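Local coordinates for protein glycerol dehydratase (Clostridium butyricum, PDB 4MTJ) that probably acts as a glycyl-radical lyase that dehydrates glycerol without using vitamin B12, at residues Glu30-Ile35 / Glu117-Val122; Val147-Phe152 / Glu496-His501; Asn685-Leu690 / Arg724-Gln729. All coordinates share one frame; numbering follows the deposited sequence.

Contact 1: Glu30-Ile35 / Glu117-Val122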
ATOM      1  N   GLU A  30     -29.204   2.672   2.787  1.00 21.99           N
ATOM      2  CA  GLU A  30     -28.930   1.290   2.379  1.00 21.11           C
ATOM      3  C   GLU A  30     -27.494   1.061   1.918  1.00 24.93           C
ATOM      4  O   GLU A  30     -26.818   0.170   2.439  1.00 23.76           O
ATOM      5  CB  GLU A  30     -29.917   0.809   1.320  1.00 20.67           C
ATOM      6  CG  GLU A  30     -31.307   0.451   1.872  1.00 25.49           C
ATOM      7  CD  GLU A  30     -32.187   1.670   2.167  1.00 28.87           C
ATOM      8  OE1 GLU A  30     -31.806   2.807   1.812  1.00 25.19           O
ATOM      9  OE2 GLU A  30     -33.272   1.482   2.757  1.00 36.23           O
ATOM     10  N   ARG A  31     -27.018   1.866   0.967  1.00 24.35           N
ATOM     11  CA  ARG A  31     -25.649   1.699   0.501  1.00 22.31           C
ATOM     12  C   ARG A  31     -24.658   1.728   1.663  1.00 24.21           C
ATOM     13  O   ARG A  31     -23.769   0.877   1.740  1.00 22.52           O
ATOM     14  CB  ARG A  31     -25.254   2.730  -0.557  1.00 21.37           C
ATOM     15  CG  ARG A  31     -23.847   2.455  -1.104  1.00 19.52           C
ATOM     16  CD  ARG A  31     -23.302   3.605  -1.949  1.00 19.50           C
ATOM     17  NE  ARG A  31     -21.983   3.300  -2.512  1.00 21.99           N
ATOM     18  CZ  ARG A  31     -20.830   3.372  -1.842  1.00 20.49           C
ATOM     19  NH1 ARG A  31     -20.801   3.752  -0.560  1.00 15.67           N
ATOM     20  NH2 ARG A  31     -19.700   3.067  -2.467  1.00 14.51           N
ATOM     21  N   ALA A  32     -24.829   2.680   2.580  1.00 20.64           N
ATOM     22  CA  ALA A  32     -23.908   2.796   3.716  1.00 21.83           C
ATOM     23  C   ALA A  32     -23.911   1.539   4.583  1.00 25.65           C
ATOM     24  O   ALA A  32     -22.851   1.060   5.006  1.00 26.75           O
ATOM     25  CB  ALA A  32     -24.219   4.020   4.550  1.00 20.58           C
ATOM     26  N   ILE A  33     -25.099   0.995   4.837  1.00 22.61           N
ATOM     27  CA  ILE A  33     -25.200  -0.217   5.636  1.00 25.28           C
ATOM     28  C   ILE A  33     -24.522  -1.386   4.918  1.00 26.28           C
ATOM     29  O   ILE A  33     -23.800  -2.173   5.536  1.00 22.51           O
ATOM     30  CB  ILE A  33     -26.673  -0.551   5.998  1.00 28.56           C
ATOM     31  CG1 ILE A  33     -27.061   0.143   7.300  1.00 28.44           C
ATOM     32  CG2 ILE A  33     -26.873  -2.045   6.196  1.00 24.03           C
ATOM     33  CD1 ILE A  33     -27.830   1.395   7.103  1.00 30.97           C
ATOM     34  N   LEU A  34     -24.735  -1.469   3.604  1.00 20.84           N
ATOM     35  CA  LEU A  34     -24.228  -2.583   2.817  1.00 19.49           C
ATOM     36  C   LEU A  34     -22.708  -2.563   2.652  1.00 28.97           C
ATOM     37  O   LEU A  34     -22.048  -3.602   2.746  1.00 28.58           O
ATOM     38  CB  LEU A  34     -24.921  -2.650   1.462  1.00 20.89           C
ATOM     39  CG  LEU A  34     -26.385  -3.086   1.515  1.00 23.08           C
ATOM     40  CD1 LEU A  34     -27.047  -2.950   0.153  1.00 22.79           C
ATOM     41  CD2 LEU A  34     -26.492  -4.521   2.034  1.00 21.69           C
ATOM     42  N   ILE A  35     -22.135  -1.393   2.402  1.00 27.79           N
ATOM     43  CA  ILE A  35     -20.693  -1.344   2.260  1.00 24.06           C
ATOM     44  C   ILE A  35     -20.037  -1.615   3.614  1.00 23.30           C
ATOM     45  O   ILE A  35     -18.992  -2.262   3.681  1.00 25.98           O
ATOM     46  CB  ILE A  35     -20.202  -0.027   1.607  1.00 20.97           C
ATOM     47  CG1 ILE A  35     -18.748  -0.178   1.144  1.00 20.48           C
ATOM     48  CG2 ILE A  35     -20.382   1.163   2.546  1.00 20.12           C
ATOM     49  CD1 ILE A  35     -18.181   1.062   0.467  1.00 13.72           C
ATOM     50  N   GLU A 117     -30.699   6.472  12.809  1.00 29.61           N
ATOM     51  CA  GLU A 117     -30.373   5.433  13.774  1.00 32.37           C
ATOM     52  C   GLU A 117     -29.463   4.373  13.170  1.00 26.38           C
ATOM     53  O   GLU A 117     -28.538   3.901  13.820  1.00 30.14           O
ATOM     54  CB  GLU A 117     -31.654   4.793  14.325  1.00 34.53           C
ATOM     55  CG  GLU A 117     -31.401   3.661  15.298  1.00 38.07           C
ATOM     56  CD  GLU A 117     -30.773   4.125  16.603  1.00 49.32           C
ATOM     57  OE1 GLU A 117     -30.844   5.338  16.910  1.00 49.59           O
ATOM     58  OE2 GLU A 117     -30.210   3.272  17.326  1.00 55.76           O
ATOM     59  N   LYS A 118     -29.717   4.019  11.917  1.00 24.72           N
ATOM     60  CA  LYS A 118     -28.917   3.011  11.237  1.00 30.62           C
ATOM     61  C   LYS A 118     -27.505   3.483  10.912  1.00 31.05           C
ATOM     62  O   LYS A 118     -26.580   2.676  10.830  1.00 34.64           O
ATOM     63  CB  LYS A 118     -29.612   2.541   9.964  1.00 31.58           C
ATOM     64  CG  LYS A 118     -30.791   1.626  10.224  1.00 36.26           C
ATOM     65  CD  LYS A 118     -31.505   1.302   8.928  1.00 44.20           C
ATOM     66  CE  LYS A 118     -32.623   0.302   9.143  1.00 45.66           C
ATOM     67  NZ  LYS A 118     -33.400   0.137   7.884  1.00 57.35           N
ATOM     68  N   LEU A 119     -27.331   4.785  10.737  1.00 25.05           N
ATOM     69  CA  LEU A 119     -26.012   5.303  10.397  1.00 28.05           C
ATOM     70  C   LEU A 119     -25.040   5.261  11.570  1.00 27.23           C
ATOM     71  O   LEU A 119     -23.838   5.315  11.360  1.00 27.17           O
ATOM     72  CB  LEU A 119     -26.110   6.725   9.845  1.00 23.39           C
ATOM     73  CG  LEU A 119     -26.750   6.810   8.463  1.00 27.11           C
ATOM     74  CD1 LEU A 119     -26.922   8.266   8.068  1.00 30.23           C
ATOM     75  CD2 LEU A 119     -25.917   6.052   7.431  1.00 25.57           C
ATOM     76  N   LYS A 120     -25.561   5.176  12.794  1.00 27.60           N
ATOM     77  CA  LYS A 120     -24.720   5.128  13.995  1.00 27.31           C
ATOM     78  C   LYS A 120     -23.594   4.096  13.905  1.00 25.76           C
ATOM     79  O   LYS A 120     -22.421   4.430  14.074  1.00 25.24           O
ATOM     80  CB  LYS A 120     -25.570   4.863  15.241  1.00 29.24           C
ATOM     81  CG  LYS A 120     -26.365   6.063  15.690  1.00 37.36           C
ATOM     82  CD  LYS A 120     -27.219   5.773  16.914  1.00 42.92           C
ATOM     83  CE  LYS A 120     -27.966   7.037  17.344  1.00 43.54           C
ATOM     84  NZ  LYS A 120     -29.227   6.743  18.077  1.00 45.65           N
ATOM     85  N   ASP A 121     -23.957   2.848  13.624  1.00 22.96           N
ATOM     86  CA  ASP A 121     -22.968   1.793  13.441  1.00 27.48           C
ATOM     87  C   ASP A 121     -21.999   2.109  12.282  1.00 27.69           C
ATOM     88  O   ASP A 121     -20.813   1.788  12.352  1.00 27.96           O
ATOM     89  CB  ASP A 121     -23.656   0.441  13.220  1.00 25.10           C
ATOM     90  CG  ASP A 121     -22.661  -0.689  12.977  1.00 36.44           C
ATOM     91  OD1 ASP A 121     -21.685  -0.814  13.752  1.00 36.58           O
ATOM     92  OD2 ASP A 121     -22.845  -1.447  11.997  1.00 39.34           O
ATOM     93  N   VAL A 122     -22.512   2.733  11.225  1.00 26.14           N
ATOM     94  CA  VAL A 122     -21.680   3.161  10.102  1.00 26.56           C
ATOM     95  C   VAL A 122     -20.604   4.139  10.578  1.00 23.35           C
ATOM     96  O   VAL A 122     -19.435   3.950  10.286  1.00 22.44           O
ATOM     97  CB  VAL A 122     -22.528   3.815   8.965  1.00 24.42           C
ATOM     98  CG1 VAL A 122     -21.627   4.345   7.856  1.00 18.04           C
ATOM     99  CG2 VAL A 122     -23.553   2.826   8.416  1.00 16.71           C
TER
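I33 and K118 meet at the margin of a helix pair, where the apolar part of a lysine does the work of a hydrocarbon side chain. The CD1 methyl of I33 lies 3.6 Å from K118 CB, with K118 CD next nearest. With CG2 anti to the backbone N, the CG1 branch is the one beside that nitrogen (chi1 -89°), and its terminal methyl crosses the lysine stem obliquely. The stem runs extended beyond CG, and its ammonium forms a salt bridge with E114, one turn earlier in the same helix. A32 and V122 show the complementary principle, a small residue admitting larger ones. Between the methyls of L119 and V122 sits A32 CB, 3.9 Å from L119 CD2 and 4.1 Å from V122 CG2. That valine methyl also rests 3.9 Å from the backbone oxygen A32 O, which is hydrogen-bonded to the hydroxyl of T36 one turn on. The interface is thus carried by dispersion, and the axes of the two segments approach to 9.5 Å at an angle of 34°, nearly enough parallel for successive turns to meet. A salt bridge between D121 and K40, at the far end of helix 30-40, adds a second tie between the same two helices; E30 instead pairs with K78. Helix 113-125 packs on the side of A32 and I33, while helix 47-61 takes L34 and I35 and the loop with E88 receives R31.

Contact 2: Val147-Phe152 / Glu496-His501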
ATOM      1  N   VAL A 147      -3.993  24.675   4.358  1.00 21.01           N
ATOM      2  CA  VAL A 147      -5.271  24.206   3.838  1.00 22.35           C
ATOM      3  C   VAL A 147      -6.444  24.869   4.575  1.00 25.89           C
ATOM      4  O   VAL A 147      -7.546  24.993   4.036  1.00 26.13           O
ATOM      5  CB  VAL A 147      -5.328  22.649   3.945  1.00 25.48           C
ATOM      6  CG1 VAL A 147      -6.746  22.108   3.869  1.00 24.90           C
ATOM      7  CG2 VAL A 147      -4.422  22.005   2.885  1.00 18.87           C
ATOM      8  N   ASN A 148      -6.193  25.328   5.798  1.00 24.24           N
ATOM      9  CA  ASN A 148      -7.245  25.916   6.620  1.00 27.70           C
ATOM     10  C   ASN A 148      -7.097  27.423   6.846  1.00 26.12           C
ATOM     11  O   ASN A 148      -7.587  27.969   7.828  1.00 28.75           O
ATOM     12  CB  ASN A 148      -7.335  25.156   7.937  1.00 28.13           C
ATOM     13  CG  ASN A 148      -7.601  23.676   7.721  1.00 32.03           C
ATOM     14  OD1 ASN A 148      -8.518  23.303   6.980  1.00 35.11           O
ATOM     15  ND2 ASN A 148      -6.777  22.826   8.330  1.00 29.20           N
ATOM     16  N   CYS A 149      -6.425  28.065   5.894  1.00 26.17           N
ATOM     17  CA  CYS A 149      -6.094  29.486   5.892  1.00 25.54           C
ATOM     18  C   CYS A 149      -7.131  30.339   5.197  1.00 23.27           C
ATOM     19  O   CYS A 149      -6.929  31.543   5.078  1.00 22.59           O
ATOM     20  CB  CYS A 149      -4.837  29.695   5.036  1.00 21.58           C
ATOM     21  SG  CYS A 149      -3.355  29.692   5.898  1.00 56.82           S
ATOM     22  N   ASP A 150      -8.172  29.720   4.646  1.00 22.89           N
ATOM     23  CA  ASP A 150      -9.108  30.428   3.763  1.00 21.62           C
ATOM     24  C   ASP A 150      -8.446  30.993   2.507  1.00 21.63           C
ATOM     25  O   ASP A 150      -8.829  32.062   2.029  1.00 18.94           O
ATOM     26  CB  ASP A 150      -9.836  31.555   4.504  1.00 19.86           C
ATOM     27  CG  ASP A 150     -10.773  31.034   5.564  1.00 23.38           C
ATOM     28  OD1 ASP A 150     -11.070  29.826   5.541  1.00 25.09           O
ATOM     29  OD2 ASP A 150     -11.221  31.821   6.414  1.00 27.55           O
ATOM     30  N   VAL A 151      -7.445  30.292   1.981  1.00 19.38           N
ATOM     31  CA  VAL A 151      -6.867  30.676   0.701  1.00 19.13           C
ATOM     32  C   VAL A 151      -7.365  29.731  -0.405  1.00 21.01           C
ATOM     33  O   VAL A 151      -7.711  30.158  -1.520  1.00 18.82           O
ATOM     34  CB  VAL A 151      -5.320  30.706   0.749  1.00 19.22           C
ATOM     35  CG1 VAL A 151      -4.745  30.949  -0.631  1.00 16.23           C
ATOM     36  CG2 VAL A 151      -4.827  31.777   1.723  1.00 18.99           C
ATOM     37  N   PHE A 152      -7.404  28.443  -0.091  1.00 16.02           N
ATOM     38  CA  PHE A 152      -7.884  27.451  -1.049  1.00 20.03           C
ATOM     39  C   PHE A 152      -8.619  26.334  -0.313  1.00 17.27           C
ATOM     40  O   PHE A 152      -8.585  26.271   0.909  1.00 20.09           O
ATOM     41  CB  PHE A 152      -6.719  26.888  -1.884  1.00 15.57           C
ATOM     42  CG  PHE A 152      -5.701  26.153  -1.069  1.00 17.36           C
ATOM     43  CD1 PHE A 152      -5.864  24.807  -0.774  1.00 17.79           C
ATOM     44  CD2 PHE A 152      -4.581  26.809  -0.577  1.00 21.43           C
ATOM     45  CE1 PHE A 152      -4.918  24.122  -0.008  1.00 20.65           C
ATOM     46  CE2 PHE A 152      -3.632  26.132   0.196  1.00 19.93           C
ATOM     47  CZ  PHE A 152      -3.801  24.786   0.477  1.00 18.72           C
ATOM     48  N   GLU A 496       3.277  31.486  -4.846  1.00 21.72           N
ATOM     49  CA  GLU A 496       4.119  30.299  -4.864  1.00 22.69           C
ATOM     50  C   GLU A 496       3.874  29.461  -3.617  1.00 21.46           C
ATOM     51  O   GLU A 496       3.698  28.246  -3.697  1.00 22.05           O
ATOM     52  CB  GLU A 496       5.608  30.657  -5.004  1.00 21.92           C
ATOM     53  CG  GLU A 496       6.522  29.443  -4.954  1.00 25.51           C
ATOM     54  CD  GLU A 496       7.974  29.751  -5.322  1.00 40.82           C
ATOM     55  OE1 GLU A 496       8.856  29.578  -4.447  1.00 44.11           O
ATOM     56  OE2 GLU A 496       8.243  30.137  -6.490  1.00 44.83           O
ATOM     57  N   TYR A 497       3.826  30.119  -2.469  1.00 20.22           N
ATOM     58  CA  TYR A 497       3.636  29.408  -1.220  1.00 18.73           C
ATOM     59  C   TYR A 497       2.325  28.603  -1.170  1.00 21.54           C
ATOM     60  O   TYR A 497       2.338  27.391  -0.905  1.00 20.36           O
ATOM     61  CB  TYR A 497       3.739  30.361  -0.035  1.00 20.04           C
ATOM     62  CG  TYR A 497       3.649  29.647   1.293  1.00 20.34           C
ATOM     63  CD1 TYR A 497       4.739  28.930   1.782  1.00 20.74           C
ATOM     64  CD2 TYR A 497       2.474  29.662   2.041  1.00 14.97           C
ATOM     65  CE1 TYR A 497       4.683  28.270   2.987  1.00 19.97           C
ATOM     66  CE2 TYR A 497       2.402  29.000   3.256  1.00 18.74           C
ATOM     67  CZ  TYR A 497       3.511  28.298   3.720  1.00 23.30           C
ATOM     68  OH  TYR A 497       3.462  27.615   4.917  1.00 23.18           O
ATOM     69  N   PHE A 498       1.201  29.252  -1.450  1.00 19.57           N
ATOM     70  CA  PHE A 498      -0.083  28.576  -1.292  1.00 19.89           C
ATOM     71  C   PHE A 498      -0.406  27.567  -2.401  1.00 21.20           C
ATOM     72  O   PHE A 498      -1.044  26.538  -2.139  1.00 23.21           O
ATOM     73  CB  PHE A 498      -1.221  29.570  -1.049  1.00 15.23           C
ATOM     74  CG  PHE A 498      -1.122  30.262   0.262  1.00 17.74           C
ATOM     75  CD1 PHE A 498      -1.603  29.661   1.415  1.00 25.01           C
ATOM     76  CD2 PHE A 498      -0.515  31.498   0.364  1.00 15.65           C
ATOM     77  CE1 PHE A 498      -1.500  30.297   2.655  1.00 22.39           C
ATOM     78  CE2 PHE A 498      -0.410  32.135   1.591  1.00 16.48           C
ATOM     79  CZ  PHE A 498      -0.904  31.537   2.737  1.00 17.61           C
ATOM     80  N   VAL A 499       0.050  27.835  -3.621  1.00 20.09           N
ATOM     81  CA  VAL A 499      -0.116  26.862  -4.694  1.00 19.94           C
ATOM     82  C   VAL A 499       0.699  25.611  -4.386  1.00 21.60           C
ATOM     83  O   VAL A 499       0.239  24.495  -4.622  1.00 20.09           O
ATOM     84  CB  VAL A 499       0.269  27.425  -6.072  1.00 20.83           C
ATOM     85  CG1 VAL A 499       0.480  26.294  -7.070  1.00 16.86           C
ATOM     86  CG2 VAL A 499      -0.815  28.382  -6.564  1.00 19.88           C
ATOM     87  N   LYS A 500       1.893  25.799  -3.830  1.00 21.79           N
ATOM     88  CA  LYS A 500       2.693  24.668  -3.392  1.00 21.08           C
ATOM     89  C   LYS A 500       1.899  23.773  -2.428  1.00 22.76           C
ATOM     90  O   LYS A 500       1.739  22.575  -2.678  1.00 20.10           O
ATOM     91  CB  LYS A 500       3.998  25.130  -2.739  1.00 21.33           C
ATOM     92  CG  LYS A 500       4.982  23.997  -2.520  1.00 19.31           C
ATOM     93  CD  LYS A 500       5.730  24.126  -1.216  1.00 23.24           C
ATOM     94  CE  LYS A 500       6.694  25.285  -1.213  1.00 27.30           C
ATOM     95  NZ  LYS A 500       7.112  25.582   0.186  1.00 31.20           N
ATOM     96  N   HIS A 501       1.386  24.346  -1.342  1.00 18.71           N
ATOM     97  CA  HIS A 501       0.654  23.523  -0.378  1.00 20.88           C
ATOM     98  C   HIS A 501      -0.665  22.958  -0.901  1.00 18.96           C
ATOM     99  O   HIS A 501      -1.028  21.845  -0.550  1.00 20.92           O
ATOM    100  CB  HIS A 501       0.486  24.233   0.959  1.00 17.12           C
ATOM    101  CG  HIS A 501       1.778  24.416   1.686  1.00 22.94           C
ATOM    102  ND1 HIS A 501       2.340  23.422   2.458  1.00 21.63           N
ATOM    103  CD2 HIS A 501       2.650  25.452   1.714  1.00 23.38           C
ATOM    104  CE1 HIS A 501       3.491  23.846   2.943  1.00 25.55           C
ATOM    105  NE2 HIS A 501       3.705  25.072   2.502  1.00 23.85           N
TER
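C149 comes first to F498, and the ring of that phenylalanine takes the first two side chains of the loop to arrive. The sulfur approaches at the ring's edge: C149 SG is 3.8 Å from F498 CE1 and sits 80° off the ring normal, a cysteine sulfur-aromatic contact. At D150 the backbone adopts positive phi and turns the chain, its carboxylate forming a salt bridge with K467, while the carbonyls of C149 and D150 are held by R455. The turn delivers V151 over the ring face. V151 CG2 stands 3.9 Å from the ring centroid of F498, close to the normal, in a CH-pi contact, and V151 CG1 reaches back to F498 CG at 3.8 Å. Because Y497 CD2 lies over the opposite face, the F498 ring is sandwiched between a neighbour on its own helix and a valine from the loop. Here the loop passes into strand 152-153, which pairs antiparallel with strand 449-452 in one of the two five-stranded sheets, consistent with the barrel of the pyruvate formate-lyase fold; the contact therefore joins a sheet edge to the long helix 484-516. F152 closes the sequence from another direction. Its CG falls between backbone N and carbonyl carbon (chi1 63°), which swings the ring toward the helix backbone, where F152 CE2 comes to 3.5 Å from F498 O; the same CE2 also lies at the edge of the F498 ring. Farther along, F152 CZ lies 3.9 Å from H501 C, whereas the imidazole of H501 leads away to a hydrogen bond between its ND1 and T143.

Contact 3: Asn685-Leu690 / Arg724-Gln729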
ATOM      1  N   ASN A 685     -13.726  40.739 -26.228  1.00 17.55           N
ATOM      2  CA  ASN A 685     -12.363  41.077 -26.626  1.00 17.31           C
ATOM      3  C   ASN A 685     -11.458  41.047 -25.409  1.00 19.72           C
ATOM      4  O   ASN A 685     -10.305  40.604 -25.482  1.00 17.62           O
ATOM      5  CB  ASN A 685     -12.274  42.447 -27.314  1.00 16.43           C
ATOM      6  CG  ASN A 685     -12.984  42.482 -28.664  1.00 19.48           C
ATOM      7  OD1 ASN A 685     -13.377  41.447 -29.201  1.00 15.02           O
ATOM      8  ND2 ASN A 685     -13.143  43.680 -29.220  1.00 13.26           N
ATOM      9  N   SER A 686     -11.990  41.516 -24.286  1.00 18.19           N
ATOM     10  CA  SER A 686     -11.197  41.602 -23.072  1.00 18.35           C
ATOM     11  C   SER A 686     -10.827  40.223 -22.597  1.00 18.83           C
ATOM     12  O   SER A 686      -9.667  39.953 -22.350  1.00 22.53           O
ATOM     13  CB  SER A 686     -11.946  42.335 -21.965  1.00 18.13           C
ATOM     14  OG  SER A 686     -11.800  43.734 -22.089  1.00 18.68           O
ATOM     15  N   VAL A 687     -11.821  39.349 -22.484  1.00 17.82           N
ATOM     16  CA  VAL A 687     -11.600  38.025 -21.930  1.00 19.19           C
ATOM     17  C   VAL A 687     -10.667  37.204 -22.824  1.00 22.20           C
ATOM     18  O   VAL A 687      -9.839  36.406 -22.346  1.00 21.35           O
ATOM     19  CB  VAL A 687     -12.929  37.298 -21.703  1.00 19.25           C
ATOM     20  CG1 VAL A 687     -12.695  35.910 -21.108  1.00 16.33           C
ATOM     21  CG2 VAL A 687     -13.822  38.127 -20.785  1.00 20.57           C
ATOM     22  N   SER A 688     -10.781  37.436 -24.126  1.00 19.68           N
ATOM     23  CA  SER A 688      -9.959  36.730 -25.095  1.00 21.74           C
ATOM     24  C   SER A 688      -8.459  37.060 -24.981  1.00 21.37           C
ATOM     25  O   SER A 688      -7.637  36.338 -25.539  1.00 22.81           O
ATOM     26  CB  SER A 688     -10.457  36.990 -26.524  1.00 19.46           C
ATOM     27  OG  SER A 688      -9.977  38.227 -27.018  1.00 17.88           O
ATOM     28  N   LYS A 689      -8.109  38.129 -24.266  1.00 19.12           N
ATOM     29  CA  LYS A 689      -6.705  38.517 -24.104  1.00 20.88           C
ATOM     30  C   LYS A 689      -5.951  37.681 -23.064  1.00 20.94           C
ATOM     31  O   LYS A 689      -4.718  37.735 -22.982  1.00 22.75           O
ATOM     32  CB  LYS A 689      -6.588  40.005 -23.755  1.00 23.05           C
ATOM     33  CG  LYS A 689      -6.877  40.961 -24.906  1.00 19.95           C
ATOM     34  CD  LYS A 689      -7.032  42.395 -24.397  1.00 20.10           C
ATOM     35  CE  LYS A 689      -7.834  43.246 -25.381  1.00 20.23           C
ATOM     36  NZ  LYS A 689      -8.110  44.603 -24.838  1.00 21.90           N
ATOM     37  N   LEU A 690      -6.692  36.927 -22.259  1.00 19.01           N
ATOM     38  CA  LEU A 690      -6.083  36.015 -21.304  1.00 17.01           C
ATOM     39  C   LEU A 690      -5.447  34.830 -22.035  1.00 19.84           C
ATOM     40  O   LEU A 690      -5.743  34.554 -23.216  1.00 19.98           O
ATOM     41  CB  LEU A 690      -7.130  35.506 -20.308  1.00 17.89           C
ATOM     42  CG  LEU A 690      -8.002  36.530 -19.574  1.00 21.32           C
ATOM     43  CD1 LEU A 690      -9.074  35.822 -18.754  1.00 18.17           C
ATOM     44  CD2 LEU A 690      -7.177  37.476 -18.690  1.00 15.24           C
ATOM     45  N   ARG A 724     -18.526  33.482 -32.498  1.00 21.24           N
ATOM     46  CA  ARG A 724     -17.452  33.237 -33.462  1.00 23.60           C
ATOM     47  C   ARG A 724     -16.275  34.202 -33.308  1.00 22.23           C
ATOM     48  O   ARG A 724     -15.117  33.807 -33.391  1.00 22.06           O
ATOM     49  CB  ARG A 724     -17.992  33.235 -34.897  1.00 26.91           C
ATOM     50  CG  ARG A 724     -18.780  31.962 -35.231  1.00 31.64           C
ATOM     51  CD  ARG A 724     -19.099  31.849 -36.711  1.00 30.45           C
ATOM     52  NE  ARG A 724     -19.542  30.503 -37.079  1.00 37.21           N
ATOM     53  CZ  ARG A 724     -20.519  30.237 -37.953  1.00 42.44           C
ATOM     54  NH1 ARG A 724     -21.179  31.222 -38.554  1.00 37.31           N
ATOM     55  NH2 ARG A 724     -20.845  28.976 -38.226  1.00 38.60           N
ATOM     56  N   SER A 725     -16.582  35.464 -33.052  1.00 24.09           N
ATOM     57  CA  SER A 725     -15.556  36.477 -32.875  1.00 18.52           C
ATOM     58  C   SER A 725     -14.738  36.228 -31.596  1.00 21.24           C
ATOM     59  O   SER A 725     -13.518  36.368 -31.594  1.00 22.00           O
ATOM     60  CB  SER A 725     -16.208  37.861 -32.865  1.00 18.10           C
ATOM     61  OG  SER A 725     -15.310  38.832 -32.376  1.00 22.11           O
ATOM     62  N   TYR A 726     -15.414  35.849 -30.513  1.00 20.87           N
ATOM     63  CA  TYR A 726     -14.718  35.455 -29.294  1.00 19.46           C
ATOM     64  C   TYR A 726     -13.822  34.224 -29.530  1.00 20.52           C
ATOM     65  O   TYR A 726     -12.661  34.197 -29.107  1.00 19.30           O
ATOM     66  CB  TYR A 726     -15.709  35.212 -28.149  1.00 17.46           C
ATOM     67  CG  TYR A 726     -15.053  34.763 -26.866  1.00 20.81           C
ATOM     68  CD1 TYR A 726     -14.091  35.551 -26.244  1.00 18.93           C
ATOM     69  CD2 TYR A 726     -15.392  33.549 -26.269  1.00 18.17           C
ATOM     70  CE1 TYR A 726     -13.484  35.152 -25.075  1.00 17.67           C
ATOM     71  CE2 TYR A 726     -14.791  33.145 -25.102  1.00 18.25           C
ATOM     72  CZ  TYR A 726     -13.840  33.953 -24.505  1.00 19.53           C
ATOM     73  OH  TYR A 726     -13.219  33.549 -23.343  1.00 17.96           O
ATOM     74  N   PHE A 727     -14.344  33.213 -30.219  1.00 17.74           N
ATOM     75  CA  PHE A 727     -13.530  32.030 -30.508  1.00 19.75           C
ATOM     76  C   PHE A 727     -12.387  32.304 -31.501  1.00 18.31           C
ATOM     77  O   PHE A 727     -11.288  31.802 -31.323  1.00 19.56           O
ATOM     78  CB  PHE A 727     -14.400  30.858 -30.963  1.00 19.12           C
ATOM     79  CG  PHE A 727     -15.169  30.211 -29.849  1.00 19.89           C
ATOM     80  CD1 PHE A 727     -15.034  30.663 -28.544  1.00 18.15           C
ATOM     81  CD2 PHE A 727     -16.017  29.139 -30.100  1.00 17.33           C
ATOM     82  CE1 PHE A 727     -15.732  30.063 -27.509  1.00 19.21           C
ATOM     83  CE2 PHE A 727     -16.721  28.538 -29.072  1.00 18.22           C
ATOM     84  CZ  PHE A 727     -16.578  28.996 -27.771  1.00 17.53           C
ATOM     85  N   ASP A 728     -12.639  33.113 -32.526  1.00 17.96           N
ATOM     86  CA  ASP A 728     -11.585  33.505 -33.470  1.00 20.42           C
ATOM     87  C   ASP A 728     -10.424  34.179 -32.760  1.00 20.80           C
ATOM     88  O   ASP A 728      -9.266  34.047 -33.164  1.00 19.18           O
ATOM     89  CB  ASP A 728     -12.129  34.448 -34.543  1.00 21.29           C
ATOM     90  CG  ASP A 728     -13.099  33.762 -35.482  1.00 29.27           C
ATOM     91  OD1 ASP A 728     -13.134  32.500 -35.488  1.00 28.47           O
ATOM     92  OD2 ASP A 728     -13.836  34.485 -36.199  1.00 34.98           O
ATOM     93  N   GLN A 729     -10.739  34.887 -31.684  1.00 19.46           N
ATOM     94  CA  GLN A 729      -9.716  35.545 -30.885  1.00 21.06           C
ATOM     95  C   GLN A 729      -9.135  34.693 -29.765  1.00 20.17           C
ATOM     96  O   GLN A 729      -8.414  35.209 -28.908  1.00 16.85           O
ATOM     97  CB  GLN A 729     -10.264  36.839 -30.320  1.00 22.28           C
ATOM     98  CG  GLN A 729     -10.361  37.897 -31.359  1.00 20.99           C
ATOM     99  CD  GLN A 729     -10.697  39.184 -30.743  1.00 28.51           C
ATOM    100  OE1 GLN A 729      -9.877  40.107 -30.718  1.00 32.55           O
ATOM    101  NE2 GLN A 729     -11.906  39.270 -30.197  1.00 23.11           N
TER
HETATM  102  O   HOH W   1     -14.978  39.062 -29.820  1.00 15.18           O
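Q729 and N685 supply the direct polar link, an amide-to-amide hydrogen bond in which Q729 NE2 donates to N685 OD1 over 2.8 Å with an N-H...O angle of 156°. The two amide planes are almost perpendicular, 87° apart: the acceptor lies in the plane of the glutamine amide, whereas the donor stands well above the carbonyl plane of the asparagine. A second route runs through water 1, which donates to N685 OD1 at 2.9 Å and is hydrogen-bonded to S725 OG at 2.6 Å. N685 OD1 is thus gripped twice, and its ND2 is held by D605, which together should fix the rotation of the amide. One further bond stays local, S688 OG giving its proton to N685 O at 2.8 Å. The contact lies in the glycyl-radical region of the chain. A type I turn spans V687 to L690, and Q729 is the first residue to leave helical conformation after helix 712-728; that helix is the connection of a beta-alpha-beta crossover between the parallel strands 702-705 and 733-738. The remaining interactions are packing. Y726 has its CG anti to the backbone N (chi1 178°), which carries the phenol across to the first segment, where Y726 OH is 3.3 Å from V687 CG1. Its ring presents an edge to the backbone nitrogen of S688, with S688 N 3.7 Å from Y726 CE1; separately, the Y726 ring makes an edge-to-face contact with that of F701. Beside the tyrosine, S688 OG packs 3.6 Å from Q729 CB, against the base of the glutamine side chain.

The three contacts follow one another along the chain, each closing before the next opens, and none touches another. Contacts 2 and 3 are the nearest pair, with centres 31 Å apart and nearest atoms about 16 Å apart; contact 1 is 35 Å from contact 2 between centres. Contacts 1 and 3, at 51 Å between centres, lie on opposite sides of the chain's centre. Contacts 1 and 2 fall in the pyruvate formate lyase-like range, contact 3 in the glycine radical range, which includes G763, the predicted radical site. Contacts 2 and 3 each involve elements attached to a different five-stranded sheet, whereas contact 1 joins helices alone.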